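Long-range contacts in protein BCAM1869 (Burkholderia cenocepacia, PDB 4O2H), which is a homologue of the quorum-sensing regulator RsaM and probably acts in transcriptional regulation, with a novel fold and a two-chain assembly: residues A[55-60]-A[80-85]; A[34-39]-A[62-67]. All coordinates share one frame; numbering follows the deposited sequence.

Following the chain, strand 34-40 is the first strand of the antiparallel sheet; helix 42-50 and the long strand 55-65 follow, the latter pairing back on it, and contact 2 (34-39 with 62-67) closes this loop around the helix. The chain turns into strand 74-83, which returns along the other side of strand 55-65, and contact 1 (55-60 with 80-85) closes the far end of that hairpin. Along the sequence the two contacts cross, since 55-60 lies within the first loop and 62-67 within the second. Both use strand 55-65 as the shared inner strand; their centres lie about 19 Å apart, yet they meet where Tyr60 N probably bonds to Gly39 O, 3.1 Å away.

Contact 1 (A[55-60]-A[80-85]); sequences ARLAGY and WYLERA
Trp80 lays its indole over the backbone of Gly59, where the lack of a side chain leaves room for the ring in this antiparallel pairing of strands 57-60 and 80-83. A chi1 of 56° sets its CG between its own backbone N and carbonyl carbon. The indole lies across Gly59, with Gly59 N over the centre of one ring face, and Gly59 CA makes a CH-pi contact 4.1 Å from the centroid of the five-membered ring. At the ring edge NE1 donates to Tyr60 O at 3.0 Å; this oxygen lies close to the indole plane, but the donor stands above the carbonyl plane. The outer rim reaches Leu57, whose CB is 3.8 Å from CZ3 of Trp80. On the sheet face that carries Trp80, Leu57 and Leu82 lie side by side, pointing the same way. Leu82 CG is anti to the backbone N (chi1 170°), and its CD2 sits over the centre of the Arg56 guanidinium, 3.6 Å from CZ. Leu82 O takes the Arg56 backbone N-H at 2.7 Å. Arg84 crosses the aliphatic part of Arg56, with Arg84 NH1 3.7 Å from Arg56 CG, while its NE forms a salt bridge with Asp54. On the other face Tyr81 CB packs on Ala55 and Ala58, beneath helix 42-50; helix 128-138 covers Trp80. Chemically, the hairpin end grades from a buried indole, its N-H satisfied by a backbone carbonyl, to two exposed arginines with packed apolar stems; the Asp54 carboxylate probably offsets the charge of Arg84, which also lies close to Arg49.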
ATOM      1  N   ALA A  55     -15.372  11.036  -8.695  1.00 50.96           N
ATOM      2  CA  ALA A  55     -14.810  10.715  -7.385  1.00 49.30           C
ATOM      3  C   ALA A  55     -14.359  11.968  -6.645  1.00 52.77           C
ATOM      4  O   ALA A  55     -13.733  12.855  -7.222  1.00 51.33           O
ATOM      5  CB  ALA A  55     -13.650   9.739  -7.524  1.00 49.06           C
ATOM      6  N   ARG A  56     -14.695  12.027  -5.357  1.00 51.27           N
ATOM      7  CA  ARG A  56     -14.287  13.105  -4.456  1.00 52.78           C
ATOM      8  C   ARG A  56     -12.843  12.892  -4.004  1.00 54.26           C
ATOM      9  O   ARG A  56     -12.067  13.835  -3.945  1.00 53.52           O
ATOM     10  CB  ARG A  56     -15.200  13.100  -3.228  1.00 55.00           C
ATOM     11  CG  ARG A  56     -16.322  14.102  -3.294  1.00 62.79           C
ATOM     12  CD  ARG A  56     -17.315  13.806  -2.185  1.00 60.72           C
ATOM     13  NE  ARG A  56     -16.736  14.040  -0.865  1.00 57.55           N
ATOM     14  CZ  ARG A  56     -17.236  13.535   0.253  1.00 72.07           C
ATOM     15  NH1 ARG A  56     -18.327  12.779   0.217  1.00 60.22           N
ATOM     16  NH2 ARG A  56     -16.644  13.771   1.418  1.00 57.09           N
ATOM     17  N   LEU A  57     -12.521  11.635  -3.616  1.00 48.71           N
ATOM     18  CA  LEU A  57     -11.206  11.203  -3.150  1.00 47.40           C
ATOM     19  C   LEU A  57     -10.881   9.833  -3.723  1.00 49.24           C
ATOM     20  O   LEU A  57     -11.797   9.055  -4.020  1.00 48.25           O
ATOM     21  CB  LEU A  57     -11.155  11.096  -1.603  1.00 46.96           C
ATOM     22  CG  LEU A  57     -11.419  12.299  -0.706  1.00 52.94           C
ATOM     23  CD1 LEU A  57     -11.563  11.822   0.745  1.00 52.68           C
ATOM     24  CD2 LEU A  57     -10.273  13.347  -0.800  1.00 55.87           C
ATOM     25  N   ALA A  58      -9.584   9.507  -3.795  1.00 42.98           N
ATOM     26  CA  ALA A  58      -9.117   8.206  -4.191  1.00 41.60           C
ATOM     27  C   ALA A  58      -7.850   7.899  -3.446  1.00 47.03           C
ATOM     28  O   ALA A  58      -7.072   8.809  -3.135  1.00 48.87           O
ATOM     29  CB  ALA A  58      -8.883   8.151  -5.690  1.00 42.41           C
ATOM     30  N   GLY A  59      -7.605   6.618  -3.208  1.00 40.07           N
ATOM     31  CA  GLY A  59      -6.388   6.230  -2.520  1.00 38.55           C
ATOM     32  C   GLY A  59      -6.227   4.747  -2.392  1.00 41.89           C
ATOM     33  O   GLY A  59      -6.957   3.963  -3.009  1.00 40.45           O
ATOM     34  N   TYR A  60      -5.289   4.386  -1.529  1.00 39.93           N
ATOM     35  CA  TYR A  60      -4.889   3.043  -1.194  1.00 39.41           C
ATOM     36  C   TYR A  60      -5.314   2.726   0.246  1.00 44.23           C
ATOM     37  O   TYR A  60      -5.584   3.619   1.057  1.00 42.59           O
ATOM     38  CB  TYR A  60      -3.351   2.889  -1.374  1.00 40.54           C
ATOM     39  CG  TYR A  60      -2.544   3.444  -0.214  1.00 46.21           C
ATOM     40  CD1 TYR A  60      -2.281   2.668   0.915  1.00 48.73           C
ATOM     41  CD2 TYR A  60      -2.072   4.760  -0.227  1.00 48.17           C
ATOM     42  CE1 TYR A  60      -1.588   3.188   2.009  1.00 49.65           C
ATOM     43  CE2 TYR A  60      -1.338   5.276   0.847  1.00 49.50           C
ATOM     44  CZ  TYR A  60      -1.135   4.496   1.978  1.00 59.63           C
ATOM     45  OH  TYR A  60      -0.456   4.986   3.067  1.00 69.29           O
ATOM     46  N   TRP A  80      -9.203   2.491  -3.647  1.00 40.75           N
ATOM     47  CA  TRP A  80     -10.608   2.870  -3.435  1.00 39.50           C
ATOM     48  C   TRP A  80     -10.865   4.284  -3.954  1.00 41.48           C
ATOM     49  O   TRP A  80      -9.941   5.025  -4.211  1.00 41.09           O
ATOM     50  CB  TRP A  80     -10.992   2.770  -1.941  1.00 36.95           C
ATOM     51  CG  TRP A  80     -10.089   3.608  -1.077  1.00 38.14           C
ATOM     52  CD1 TRP A  80      -8.946   3.197  -0.458  1.00 40.25           C
ATOM     53  CD2 TRP A  80     -10.175   5.032  -0.859  1.00 38.71           C
ATOM     54  NE1 TRP A  80      -8.321   4.264   0.137  1.00 40.38           N
ATOM     55  CE2 TRP A  80      -9.050   5.405  -0.099  1.00 42.09           C
ATOM     56  CE3 TRP A  80     -11.115   6.028  -1.217  1.00 40.45           C
ATOM     57  CZ2 TRP A  80      -8.809   6.736   0.277  1.00 42.12           C
ATOM     58  CZ3 TRP A  80     -10.876   7.342  -0.842  1.00 42.32           C
ATOM     59  CH2 TRP A  80      -9.741   7.686  -0.098  1.00 42.88           C
ATOM     60  N   TYR A  81     -12.122   4.647  -4.085  1.00 39.29           N
ATOM     61  CA  TYR A  81     -12.538   5.989  -4.406  1.00 40.36           C
ATOM     62  C   TYR A  81     -13.808   6.258  -3.655  1.00 46.10           C
ATOM     63  O   TYR A  81     -14.583   5.340  -3.348  1.00 44.35           O
ATOM     64  CB  TYR A  81     -12.645   6.320  -5.918  1.00 42.95           C
ATOM     65  CG  TYR A  81     -13.693   5.585  -6.723  1.00 46.14           C
ATOM     66  CD1 TYR A  81     -14.981   6.092  -6.853  1.00 49.25           C
ATOM     67  CD2 TYR A  81     -13.368   4.438  -7.445  1.00 47.88           C
ATOM     68  CE1 TYR A  81     -15.944   5.436  -7.617  1.00 51.24           C
ATOM     69  CE2 TYR A  81     -14.320   3.780  -8.227  1.00 49.74           C
ATOM     70  CZ  TYR A  81     -15.608   4.285  -8.307  1.00 58.38           C
ATOM     71  OH  TYR A  81     -16.546   3.656  -9.086  1.00 59.30           O
ATOM     72  N   LEU A  82     -14.000   7.526  -3.336  1.00 44.34           N
ATOM     73  CA  LEU A  82     -15.181   7.985  -2.660  1.00 43.95           C
ATOM     74  C   LEU A  82     -16.036   8.738  -3.679  1.00 48.98           C
ATOM     75  O   LEU A  82     -15.609   9.776  -4.186  1.00 49.53           O
ATOM     76  CB  LEU A  82     -14.763   8.868  -1.458  1.00 43.91           C
ATOM     77  CG  LEU A  82     -15.875   9.640  -0.742  1.00 47.78           C
ATOM     78  CD1 LEU A  82     -16.871   8.675  -0.096  1.00 45.79           C
ATOM     79  CD2 LEU A  82     -15.276  10.562   0.255  1.00 48.73           C
ATOM     80  N   GLU A  83     -17.245   8.206  -3.989  1.00 58.80           N
ATOM     81  CA  GLU A  83     -18.169   8.833  -4.934  1.00 62.82           C
ATOM     82  C   GLU A  83     -18.682  10.146  -4.390  1.00 70.09           C
ATOM     83  O   GLU A  83     -18.940  10.256  -3.186  1.00 70.49           O
ATOM     84  CB  GLU A  83     -19.353   7.929  -5.268  1.00 64.22           C
ATOM     85  CG  GLU A  83     -19.029   6.812  -6.240  1.00 70.02           C
ATOM     86  CD  GLU A  83     -20.151   6.505  -7.213  1.00 88.76           C
ATOM     87  OE1 GLU A  83     -21.333   6.619  -6.809  1.00 84.34           O
ATOM     88  OE2 GLU A  83     -19.847   6.176  -8.385  1.00 69.50           O
ATOM     89  N   ARG A  84     -18.773  11.152  -5.261  1.00 68.28           N
ATOM     90  CA  ARG A  84     -19.266  12.461  -4.890  1.00 72.51           C
ATOM     91  C   ARG A  84     -20.785  12.395  -4.601  1.00 81.44           C
ATOM     92  O   ARG A  84     -21.229  12.839  -3.540  1.00 82.70           O
ATOM     93  CB  ARG A  84     -18.949  13.471  -6.010  1.00 73.59           C
ATOM     94  CG  ARG A  84     -19.119  14.941  -5.628  1.00 80.16           C
ATOM     95  CD  ARG A  84     -18.767  15.911  -6.765  1.00 83.24           C
ATOM     96  NE  ARG A  84     -17.558  15.503  -7.490  1.00 88.59           N
ATOM     97  CZ  ARG A  84     -16.309  15.790  -7.127  1.00 98.54           C
ATOM     98  NH1 ARG A  84     -16.079  16.538  -6.050  1.00 83.61           N
ATOM     99  NH2 ARG A  84     -15.282  15.345  -7.843  1.00 77.18           N
ATOM    100  N   ALA A  85     -21.545  11.773  -5.519  1.00 80.65           N
ATOM    101  CA  ALA A  85     -23.009  11.703  -5.511  1.00 85.49           C
ATOM    102  C   ALA A  85     -23.604  11.094  -4.249  1.00 89.86           C
ATOM    103  O   ALA A  85     -24.423  11.726  -3.569  1.00 94.56           O
ATOM    104  CB  ALA A  85     -23.505  10.918  -6.725  1.00 86.36           C
TER

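Contact 2 (A[34-39]-A[62-67]); sequences DHVASG and EWHRTA
His35 and Trp63 meet on one face of the sheet, beside a classic beta bulge between antiparallel strands 34-39 and 62-65. His35 CA lies over the indole, 3.8 Å from the centroid of the five-membered ring, and CB continues over CE2 and CZ2. The imidazole then turns an edge toward the same ring in an offset edge-to-face pair, the planes at 87°, with CD2 3.7 Å from Trp63 NE1. His64 lies on the other face from Trp63, and Val36, pointing toward strand 62-65, crosses it at about a right angle. His64 CG sits between its backbone N and carbonyl carbon (chi1 75°); CG2 of Val36 stands over the centre of the ring, 3.4 Å from its centroid.

Val36 and Ala37 form the bulge opposite Glu62. Glu62 O accepts two N-H groups, from Val36 N at 2.8 Å and from Ala37 N at 3.1 Å, consistent with the negative psi of Val36 (-52°), as at the first position of a classic bulge. Glu62 N returns a bond to Ala37 O, and Asp34 and His64 exchange a pair of backbone bonds beyond the bulge.

In the second shell, Thr61 OG1 bonds to Trp63 NE1 and Ser38 OG, and Tyr73 OH holds His64 ND1. The Glu62 carboxylate leads away from the pairing to a salt bridge with Arg97. Helix 128-138 packs against His35 and Trp63, whereas Val36 and Ala37 touch Ala37 and Val36 of the second subunit, so the bulge of strand 34-40, outermost in this chain's sheet, lies at the subunit interface. The imidazole of His35 is tied back to its own strand by a hydrogen bond between NE2 and Ser38 OG at 2.7 Å.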
ATOM      1  N   ASP A  34      -7.688  -6.665   9.813  1.00 46.86           N
ATOM      2  CA  ASP A  34      -7.528  -5.413  10.528  1.00 45.64           C
ATOM      3  C   ASP A  34      -6.929  -4.393   9.606  1.00 45.50           C
ATOM      4  O   ASP A  34      -6.105  -4.752   8.766  1.00 43.78           O
ATOM      5  CB  ASP A  34      -6.611  -5.602  11.746  1.00 49.40           C
ATOM      6  CG  ASP A  34      -7.088  -6.654  12.721  1.00 67.08           C
ATOM      7  OD1 ASP A  34      -8.300  -6.656  13.050  1.00 66.41           O
ATOM      8  OD2 ASP A  34      -6.241  -7.472  13.172  1.00 82.32           O
ATOM      9  N   HIS A  35      -7.360  -3.137   9.735  1.00 41.86           N
ATOM     10  CA  HIS A  35      -6.839  -2.015   8.961  1.00 41.20           C
ATOM     11  C   HIS A  35      -5.419  -1.720   9.434  1.00 42.36           C
ATOM     12  O   HIS A  35      -5.177  -1.666  10.629  1.00 40.65           O
ATOM     13  CB  HIS A  35      -7.738  -0.760   9.105  1.00 41.85           C
ATOM     14  CG  HIS A  35      -7.104   0.498   8.576  1.00 44.93           C
ATOM     15  ND1 HIS A  35      -6.252   1.262   9.359  1.00 46.93           N
ATOM     16  CD2 HIS A  35      -7.152   1.037   7.337  1.00 45.68           C
ATOM     17  CE1 HIS A  35      -5.850   2.255   8.588  1.00 45.88           C
ATOM     18  NE2 HIS A  35      -6.378   2.174   7.371  1.00 45.61           N
ATOM     19  N   VAL A  36      -4.508  -1.465   8.495  1.00 39.09           N
ATOM     20  CA  VAL A  36      -3.096  -1.168   8.775  1.00 38.47           C
ATOM     21  C   VAL A  36      -2.819   0.259   8.323  1.00 43.74           C
ATOM     22  O   VAL A  36      -2.289   1.044   9.098  1.00 45.41           O
ATOM     23  CB  VAL A  36      -2.162  -2.200   8.078  1.00 42.20           C
ATOM     24  CG1 VAL A  36      -0.689  -1.931   8.363  1.00 41.90           C
ATOM     25  CG2 VAL A  36      -2.522  -3.643   8.463  1.00 42.53           C
ATOM     26  N   ALA A  37      -3.159   0.604   7.067  1.00 39.35           N
ATOM     27  CA  ALA A  37      -2.865   1.941   6.552  1.00 38.92           C
ATOM     28  C   ALA A  37      -3.732   2.279   5.377  1.00 42.34           C
ATOM     29  O   ALA A  37      -4.167   1.421   4.639  1.00 40.82           O
ATOM     30  CB  ALA A  37      -1.377   2.070   6.169  1.00 39.71           C
ATOM     31  N   SER A  38      -4.011   3.558   5.241  1.00 42.31           N
ATOM     32  CA  SER A  38      -4.807   4.154   4.181  1.00 40.29           C
ATOM     33  C   SER A  38      -4.200   5.512   3.878  1.00 44.53           C
ATOM     34  O   SER A  38      -3.624   6.138   4.759  1.00 44.60           O
ATOM     35  CB  SER A  38      -6.266   4.278   4.610  1.00 41.56           C
ATOM     36  OG  SER A  38      -6.899   3.028   4.836  1.00 47.18           O
ATOM     37  N   GLY A  39      -4.289   5.935   2.636  1.00 40.99           N
ATOM     38  CA  GLY A  39      -3.798   7.234   2.220  1.00 41.52           C
ATOM     39  C   GLY A  39      -4.424   7.665   0.925  1.00 43.11           C
ATOM     40  O   GLY A  39      -5.070   6.872   0.238  1.00 40.79           O
ATOM     41  N   GLU A  62      -4.363  -0.788   3.077  1.00 39.52           N
ATOM     42  CA  GLU A  62      -3.641  -1.997   3.450  1.00 39.74           C
ATOM     43  C   GLU A  62      -4.228  -2.580   4.735  1.00 42.70           C
ATOM     44  O   GLU A  62      -4.398  -1.861   5.708  1.00 41.66           O
ATOM     45  CB  GLU A  62      -2.130  -1.715   3.625  1.00 41.13           C
ATOM     46  CG  GLU A  62      -1.414  -1.491   2.302  1.00 43.62           C
ATOM     47  CD  GLU A  62      -1.563  -2.583   1.249  1.00 56.66           C
ATOM     48  OE1 GLU A  62      -1.864  -3.758   1.579  1.00 44.71           O
ATOM     49  OE2 GLU A  62      -1.319  -2.249   0.071  1.00 43.57           O
ATOM     50  N   TRP A  63      -4.576  -3.874   4.693  1.00 37.33           N
ATOM     51  CA  TRP A  63      -5.220  -4.634   5.761  1.00 37.13           C
ATOM     52  C   TRP A  63      -4.443  -5.935   5.969  1.00 40.85           C
ATOM     53  O   TRP A  63      -3.719  -6.378   5.073  1.00 38.21           O
ATOM     54  CB  TRP A  63      -6.717  -4.919   5.392  1.00 34.71           C
ATOM     55  CG  TRP A  63      -7.612  -3.690   5.416  1.00 34.25           C
ATOM     56  CD1 TRP A  63      -7.421  -2.517   4.743  1.00 36.34           C
ATOM     57  CD2 TRP A  63      -8.760  -3.489   6.259  1.00 33.46           C
ATOM     58  NE1 TRP A  63      -8.386  -1.606   5.091  1.00 36.41           N
ATOM     59  CE2 TRP A  63      -9.231  -2.180   6.018  1.00 37.65           C
ATOM     60  CE3 TRP A  63      -9.470  -4.312   7.156  1.00 35.21           C
ATOM     61  CZ2 TRP A  63     -10.403  -1.678   6.617  1.00 36.17           C
ATOM     62  CZ3 TRP A  63     -10.612  -3.803   7.786  1.00 36.89           C
ATOM     63  CH2 TRP A  63     -11.051  -2.494   7.536  1.00 36.60           C
ATOM     64  N   HIS A  64      -4.518  -6.504   7.167  1.00 39.15           N
ATOM     65  CA  HIS A  64      -3.778  -7.741   7.411  1.00 39.42           C
ATOM     66  C   HIS A  64      -4.441  -8.579   8.510  1.00 45.11           C
ATOM     67  O   HIS A  64      -5.277  -8.100   9.278  1.00 44.67           O
ATOM     68  CB  HIS A  64      -2.254  -7.480   7.694  1.00 39.31           C
ATOM     69  CG  HIS A  64      -1.881  -6.923   9.053  1.00 43.24           C
ATOM     70  ND1 HIS A  64      -0.545  -6.637   9.372  1.00 45.27           N
ATOM     71  CD2 HIS A  64      -2.657  -6.603  10.125  1.00 44.53           C
ATOM     72  CE1 HIS A  64      -0.561  -6.150  10.606  1.00 45.24           C
ATOM     73  NE2 HIS A  64      -1.804  -6.118  11.109  1.00 45.49           N
ATOM     74  N   ARG A  65      -4.089  -9.852   8.528  1.00 45.45           N
ATOM     75  CA  ARG A  65      -4.440 -10.812   9.572  1.00 46.99           C
ATOM     76  C   ARG A  65      -3.135 -11.292  10.090  1.00 50.83           C
ATOM     77  O   ARG A  65      -2.339 -11.874   9.322  1.00 50.89           O
ATOM     78  CB  ARG A  65      -5.333 -11.964   9.113  1.00 48.10           C
ATOM     79  CG  ARG A  65      -5.603 -12.885  10.308  1.00 58.57           C
ATOM     80  CD  ARG A  65      -6.129 -14.250   9.956  1.00 55.43           C
ATOM     81  NE  ARG A  65      -5.256 -15.018   9.072  1.00 48.99           N
ATOM     82  CZ  ARG A  65      -5.601 -16.189   8.557  1.00 58.53           C
ATOM     83  NH1 ARG A  65      -6.779 -16.726   8.843  1.00 50.56           N
ATOM     84  NH2 ARG A  65      -4.772 -16.840   7.765  1.00 48.73           N
ATOM     85  N   THR A  66      -2.876 -10.987  11.375  1.00 47.42           N
ATOM     86  CA  THR A  66      -1.602 -11.310  12.019  1.00 50.20           C
ATOM     87  C   THR A  66      -1.404 -12.845  12.135  1.00 56.23           C
ATOM     88  O   THR A  66      -2.384 -13.606  12.214  1.00 54.44           O
ATOM     89  CB  THR A  66      -1.480 -10.613  13.392  1.00 61.13           C
ATOM     90  OG1 THR A  66      -2.539 -11.044  14.231  1.00 69.84           O
ATOM     91  CG2 THR A  66      -1.484  -9.085  13.295  1.00 52.98           C
ATOM     92  N   ALA A  67      -0.125 -13.276  12.092  1.00 54.22           N
ATOM     93  CA  ALA A  67       0.244 -14.679  12.193  1.00 56.63           C
ATOM     94  C   ALA A  67       0.109 -15.171  13.640  1.00 64.90           C
ATOM     95  O   ALA A  67       0.222 -14.383  14.579  1.00 65.17           O
ATOM     96  CB  ALA A  67       1.671 -14.889  11.684  1.00 57.65           C
TER